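Local atomic coordinates of gamma-glutamyltranspeptidase (Klebsiella pneumoniae subsp. pneumoniae, PDB entry 5HFT), a protein that catalyses the conversion of oxamate to oxalate in the uric acid degradation pathway. Residues 107-112 against 173-178; 5-10 against 162-167. One frame throughout, in Å; residues are numbered along the deposited sequence.

How the contacts relate
Strand 160-166 is the element both contacts lean on, one from each face of its sheet. Contact 2 uses the face carrying Ile164 and Arg166, which looks to strand 2-7. Contact 1 lies on the helix side, where Ile109 CD1 also reaches Ala163 CB at 4.0 Å. The strands 160-166 and 172-175 are antiparallel neighbours, tied by Glu173 O to Val165 N at 2.8 Å; Glu173 OE2 also meets His167 NE2 at 2.8 Å. The contact centres are about 15 Å apart. The Asp177 side chain is about 10 Å from Gly83, a probable substrate-binding residue; contact 2 lies away from the annotated sites, on the far part of the strand beginning just after Thr1, the probable nucleophile.

Contact 1. Residues 107-112 against 173-178; sequences ESISRP and EGATDP
Asp177 OD2 is held by two polar partners, a hydrogen bond from Ala161 N and a salt bridge to Arg113 NH2, and packs 3.5 Å from Ile109 CG2 in the last turn of helix 105-110. With CG anti to the backbone N (chi1 -154°), the Asp177 side chain, which leaves the backbone neither toward nor away from the helix, brings its end nearer to Ile109, and the two side chains cross obliquely. Ile109 thus presents one branch to a charged group and the other to carbon. Its longer branch, extended at chi2 169°, brings CD1 to Ala175 CB at 3.6 Å, so the isoleucine spans the end of strand 172-175 and the start of the loop that follows. One residue on, Ser110 OG meets the CD and CG side of Pro178, 3.4 Å from CD and 3.6 Å from CG. That hydroxyl is already engaged with Gln106 O one turn back in the helix, and its contact with the proline is only packing. This is a helix laid on an antiparallel sheet, as in the layered αββα architecture of Ntn hydrolases. Arg179 joins Arg113 here, pairing with Asp177 OD1 while both arginines also hydrogen-bond Ile109 O. No hydrogen bond links the two segments directly; the guanidinium groups connect helix end and carboxylate instead, and their nearness would be expected to favour the ionised form of Asp177.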
loop_
_atom_site.group_PDB
_atom_site.type_symbol
_atom_site.label_atom_id
_atom_site.label_comp_id
_atom_site.label_asym_id
_atom_site.label_seq_id
_atom_site.Cartn_x
_atom_site.Cartn_y
_atom_site.Cartn_z
ATOM N N GLU C 107 8.014 -4.558 20.191
ATOM C CA GLU C 107 9.386 -5.052 20.157
ATOM C C GLU C 107 9.626 -5.916 18.930
ATOM O O GLU C 107 10.708 -5.858 18.333
ATOM C CB GLU C 107 9.715 -5.828 21.433
ATOM N N SER C 108 8.624 -6.705 18.521
ATOM C CA SER C 108 8.789 -7.581 17.360
ATOM C C SER C 108 9.151 -6.790 16.112
ATOM O O SER C 108 9.923 -7.262 15.278
ATOM C CB SER C 108 7.523 -8.410 17.134
ATOM N N ILE C 109 8.606 -5.584 15.970
ATOM C CA ILE C 109 8.882 -4.753 14.799
ATOM C C ILE C 109 10.233 -4.035 14.928
ATOM O O ILE C 109 10.881 -3.744 13.916
ATOM C CB ILE C 109 7.725 -3.750 14.604
ATOM C CG1 ILE C 109 6.426 -4.484 14.305
ATOM C CG2 ILE C 109 8.003 -2.802 13.451
ATOM C CD1 ILE C 109 5.220 -3.618 14.365
ATOM N N SER C 110 10.699 -3.784 16.159
ATOM C CA SER C 110 11.889 -2.964 16.385
ATOM C C SER C 110 13.185 -3.762 16.283
ATOM O O SER C 110 14.149 -3.297 15.660
ATOM C CB SER C 110 11.808 -2.289 17.750
ATOM O OG SER C 110 10.715 -1.391 17.816
ATOM N N ARG C 111 13.244 -4.952 16.925
ATOM C CA ARG C 111 14.409 -5.839 16.913
ATOM C C ARG C 111 15.016 -5.915 15.515
ATOM O O ARG C 111 14.285 -5.962 14.515
ATOM C CB ARG C 111 14.040 -7.240 17.407
ATOM N N PRO C 112 16.341 -5.854 15.399
ATOM C CA PRO C 112 16.964 -5.699 14.076
ATOM C C PRO C 112 16.673 -6.878 13.153
ATOM O O PRO C 112 16.367 -7.989 13.593
ATOM C CB PRO C 112 18.460 -5.591 14.403
ATOM C CG PRO C 112 18.605 -6.172 15.797
ATOM C CD PRO C 112 17.329 -5.849 16.495
ATOM N N GLU C 173 -4.073 -2.743 19.918
ATOM C CA GLU C 173 -2.641 -2.491 19.988
ATOM C C GLU C 173 -2.120 -2.075 18.617
ATOM O O GLU C 173 -2.214 -2.846 17.664
ATOM C CB GLU C 173 -1.949 -3.761 20.474
ATOM C CG GLU C 173 -0.526 -3.652 20.933
ATOM C CD GLU C 173 -0.125 -4.901 21.673
ATOM O OE1 GLU C 173 1.086 -5.153 21.877
ATOM O OE2 GLU C 173 -1.059 -5.646 22.031
ATOM N N GLY C 174 -1.563 -0.877 18.511
ATOM C CA GLY C 174 -0.902 -0.426 17.296
ATOM C C GLY C 174 0.590 -0.292 17.546
ATOM O O GLY C 174 0.998 0.098 18.631
ATOM N N ALA C 175 1.400 -0.639 16.549
ATOM C CA ALA C 175 2.842 -0.473 16.659
ATOM C C ALA C 175 3.404 0.162 15.385
ATOM O O ALA C 175 2.903 -0.049 14.279
ATOM C CB ALA C 175 3.550 -1.792 16.946
ATOM N N THR C 176 4.457 0.956 15.568
ATOM C CA THR C 176 5.101 1.719 14.511
ATOM C C THR C 176 6.561 1.308 14.429
ATOM O O THR C 176 7.140 0.825 15.406
ATOM C CB THR C 176 5.021 3.220 14.782
ATOM O OG1 THR C 176 5.653 3.507 16.035
ATOM C CG2 THR C 176 3.577 3.669 14.864
ATOM N N ASP C 177 7.158 1.495 13.260
ATOM C CA ASP C 177 8.549 1.120 13.085
ATOM C C ASP C 177 9.442 2.265 13.524
ATOM O O ASP C 177 9.313 3.374 12.990
ATOM C CB ASP C 177 8.845 0.749 11.648
ATOM C CG ASP C 177 10.017 -0.208 11.536
ATOM O OD1 ASP C 177 11.078 0.089 12.123
ATOM O OD2 ASP C 177 9.865 -1.281 10.897
ATOM N N PRO C 178 10.329 2.063 14.492
ATOM C CA PRO C 178 11.248 3.139 14.866
ATOM C C PRO C 178 12.083 3.634 13.705
ATOM O O PRO C 178 12.567 4.771 13.748
ATOM C CB PRO C 178 12.124 2.477 15.934
ATOM C CG PRO C 178 12.074 1.026 15.594
ATOM C CD PRO C 178 10.670 0.803 15.165
#

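Contact 2. Residues 5-10 against 162-167; sequences GVVDNS and GAIVRH
Ile164 holds CG2 anti to its backbone N and CG1 beside it (chi1 -55°), while Val7 has CG1 anti to N and CG2 beside it; together these torsions bring the two CG2 methyls to 3.8 Å. The side chains slide past each other in opposite directions. The other branch of Ile164, extended through chi2, carries CD1 on to the backbone of Gly5, 3.8 Å from its O. With no side chain on Gly5, the methyl packs directly on the main chain, and the CA atoms of Gly5 and Ile164 are 6.7 Å apart. The strands run nearly parallel, 14° between their directions, yet share no hydrogen bond: they belong to two sheets packed face to face, the β layers of the Ntn-hydrolase αββα sandwich. A strand of another chain pairs antiparallel with residues 5-7. Leu172 of the same chain as Val7, on strand 172-175, touches both Val7 and Arg166. Past Val7, the extended Arg166 lays CD alongside Val7 CG1 at 4.3 Å and sends its guanidinium toward the carbonyls of Asp8 and Asn9. NH1 ends 4.2 Å from Asn9 O, obliquely placed and too far for a hydrogen bond. Asp8 OD1, by contrast, receives Ser10 OG at 3.2 Å, from 58° out of the carboxylate plane, and a weak bond from Ser10 N, while Asp8 OD2 bonds the backbone of the other chain.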
loop_
_atom_site.group_PDB
_atom_site.type_symbol
_atom_site.label_atom_id
_atom_site.label_comp_id
_atom_site.label_asym_id
_atom_site.label_seq_id
_atom_site.Cartn_x
_atom_site.Cartn_y
_atom_site.Cartn_z
ATOM N N GLY C 5 -3.114 0.459 8.458
ATOM C CA GLY C 5 -4.046 -0.459 9.081
ATOM C C GLY C 5 -5.141 0.323 9.766
ATOM O O GLY C 5 -4.925 1.425 10.255
ATOM N N VAL C 6 -6.339 -0.246 9.772
ATOM C CA VAL C 6 -7.410 0.270 10.620
ATOM C C VAL C 6 -8.229 -0.902 11.165
ATOM O O VAL C 6 -8.541 -1.838 10.424
ATOM C CB VAL C 6 -8.318 1.279 9.867
ATOM C CG1 VAL C 6 -9.392 1.827 10.806
ATOM C CG2 VAL C 6 -7.535 2.422 9.290
ATOM N N VAL C 7 -8.594 -0.831 12.459
ATOM C CA VAL C 7 -9.574 -1.715 13.108
ATOM C C VAL C 7 -10.607 -0.833 13.802
ATOM O O VAL C 7 -10.232 0.139 14.461
ATOM C CB VAL C 7 -8.939 -2.666 14.144
ATOM C CG1 VAL C 7 -10.015 -3.499 14.783
ATOM C CG2 VAL C 7 -7.909 -3.580 13.531
ATOM N N ASP C 8 -11.907 -1.134 13.625
ATOM C CA ASP C 8 -12.944 -0.312 14.245
ATOM C C ASP C 8 -13.523 -1.012 15.485
ATOM O O ASP C 8 -13.099 -2.111 15.868
ATOM C CB ASP C 8 -14.046 0.065 13.247
ATOM C CG ASP C 8 -14.805 -1.135 12.692
ATOM O OD1 ASP C 8 -14.778 -2.208 13.336
ATOM O OD2 ASP C 8 -15.441 -1.000 11.607
ATOM N N ASN C 9 -14.543 -0.380 16.094
ATOM C CA ASN C 9 -15.042 -0.843 17.390
ATOM C C ASN C 9 -15.690 -2.227 17.302
ATOM O O ASN C 9 -15.637 -2.985 18.270
ATOM C CB ASN C 9 -16.032 0.175 17.976
ATOM C CG ASN C 9 -16.372 -0.092 19.467
ATOM O OD1 ASN C 9 -15.598 -0.715 20.213
ATOM N ND2 ASN C 9 -17.550 0.375 19.889
ATOM N N SER C 10 -16.287 -2.578 16.162
ATOM C CA SER C 10 -16.890 -3.894 15.997
ATOM C C SER C 10 -15.872 -4.978 15.680
ATOM O O SER C 10 -16.244 -6.155 15.638
ATOM C CB SER C 10 -17.971 -3.874 14.904
ATOM O OG SER C 10 -17.884 -2.720 14.090
ATOM N N GLY C 162 4.292 -1.953 10.033
ATOM C CA GLY C 162 3.309 -1.518 11.000
ATOM C C GLY C 162 2.398 -2.689 11.324
ATOM O O GLY C 162 2.416 -3.714 10.638
ATOM N N ALA C 163 1.627 -2.544 12.400
ATOM C CA ALA C 163 0.737 -3.627 12.794
ATOM C C ALA C 163 -0.303 -3.123 13.783
ATOM O O ALA C 163 -0.049 -2.205 14.577
ATOM C CB ALA C 163 1.505 -4.809 13.411
ATOM N N ILE C 164 -1.474 -3.749 13.728
ATOM C CA ILE C 164 -2.481 -3.641 14.777
ATOM C C ILE C 164 -2.872 -5.050 15.156
ATOM O O ILE C 164 -3.062 -5.900 14.282
ATOM C CB ILE C 164 -3.736 -2.847 14.353
ATOM C CG1 ILE C 164 -3.372 -1.461 13.827
ATOM C CG2 ILE C 164 -4.749 -2.789 15.506
ATOM C CD1 ILE C 164 -4.562 -0.678 13.382
ATOM N N VAL C 165 -2.941 -5.313 16.448
ATOM C CA VAL C 165 -3.494 -6.557 16.957
ATOM C C VAL C 165 -4.742 -6.204 17.741
ATOM O O VAL C 165 -4.722 -5.282 18.566
ATOM C CB VAL C 165 -2.475 -7.322 17.817
ATOM C CG1 VAL C 165 -3.074 -8.638 18.353
ATOM C CG2 VAL C 165 -1.230 -7.595 16.980
ATOM N N ARG C 166 -5.840 -6.876 17.418
ATOM C CA ARG C 166 -7.056 -6.846 18.215
ATOM C C ARG C 166 -7.143 -8.132 19.036
ATOM O O ARG C 166 -7.066 -9.233 18.487
ATOM C CB ARG C 166 -8.300 -6.677 17.341
ATOM C CG ARG C 166 -9.552 -6.966 18.140
ATOM C CD ARG C 166 -10.864 -6.776 17.398
ATOM N NE ARG C 166 -11.977 -7.043 18.311
ATOM C CZ ARG C 166 -12.492 -6.137 19.139
ATOM N NH1 ARG C 166 -11.994 -4.897 19.153
ATOM N NH2 ARG C 166 -13.498 -6.466 19.952
ATOM N N HIS C 167 -7.264 -7.995 20.278
ATOM C CA HIS C 167 -7.371 -8.999 21.339
ATOM C C HIS C 167 -8.838 -9.270 21.662
ATOM O O HIS C 167 -9.655 -8.335 21.658
ATOM C CB HIS C 167 -6.662 -8.519 22.609
ATOM C CG HIS C 167 -5.194 -8.292 22.427
ATOM N ND1 HIS C 167 -4.262 -9.296 22.567
ATOM C CD2 HIS C 167 -4.498 -7.176 22.107
ATOM C CE1 HIS C 167 -3.055 -8.810 22.349
ATOM N NE2 HIS C 167 -3.171 -7.523 22.075
#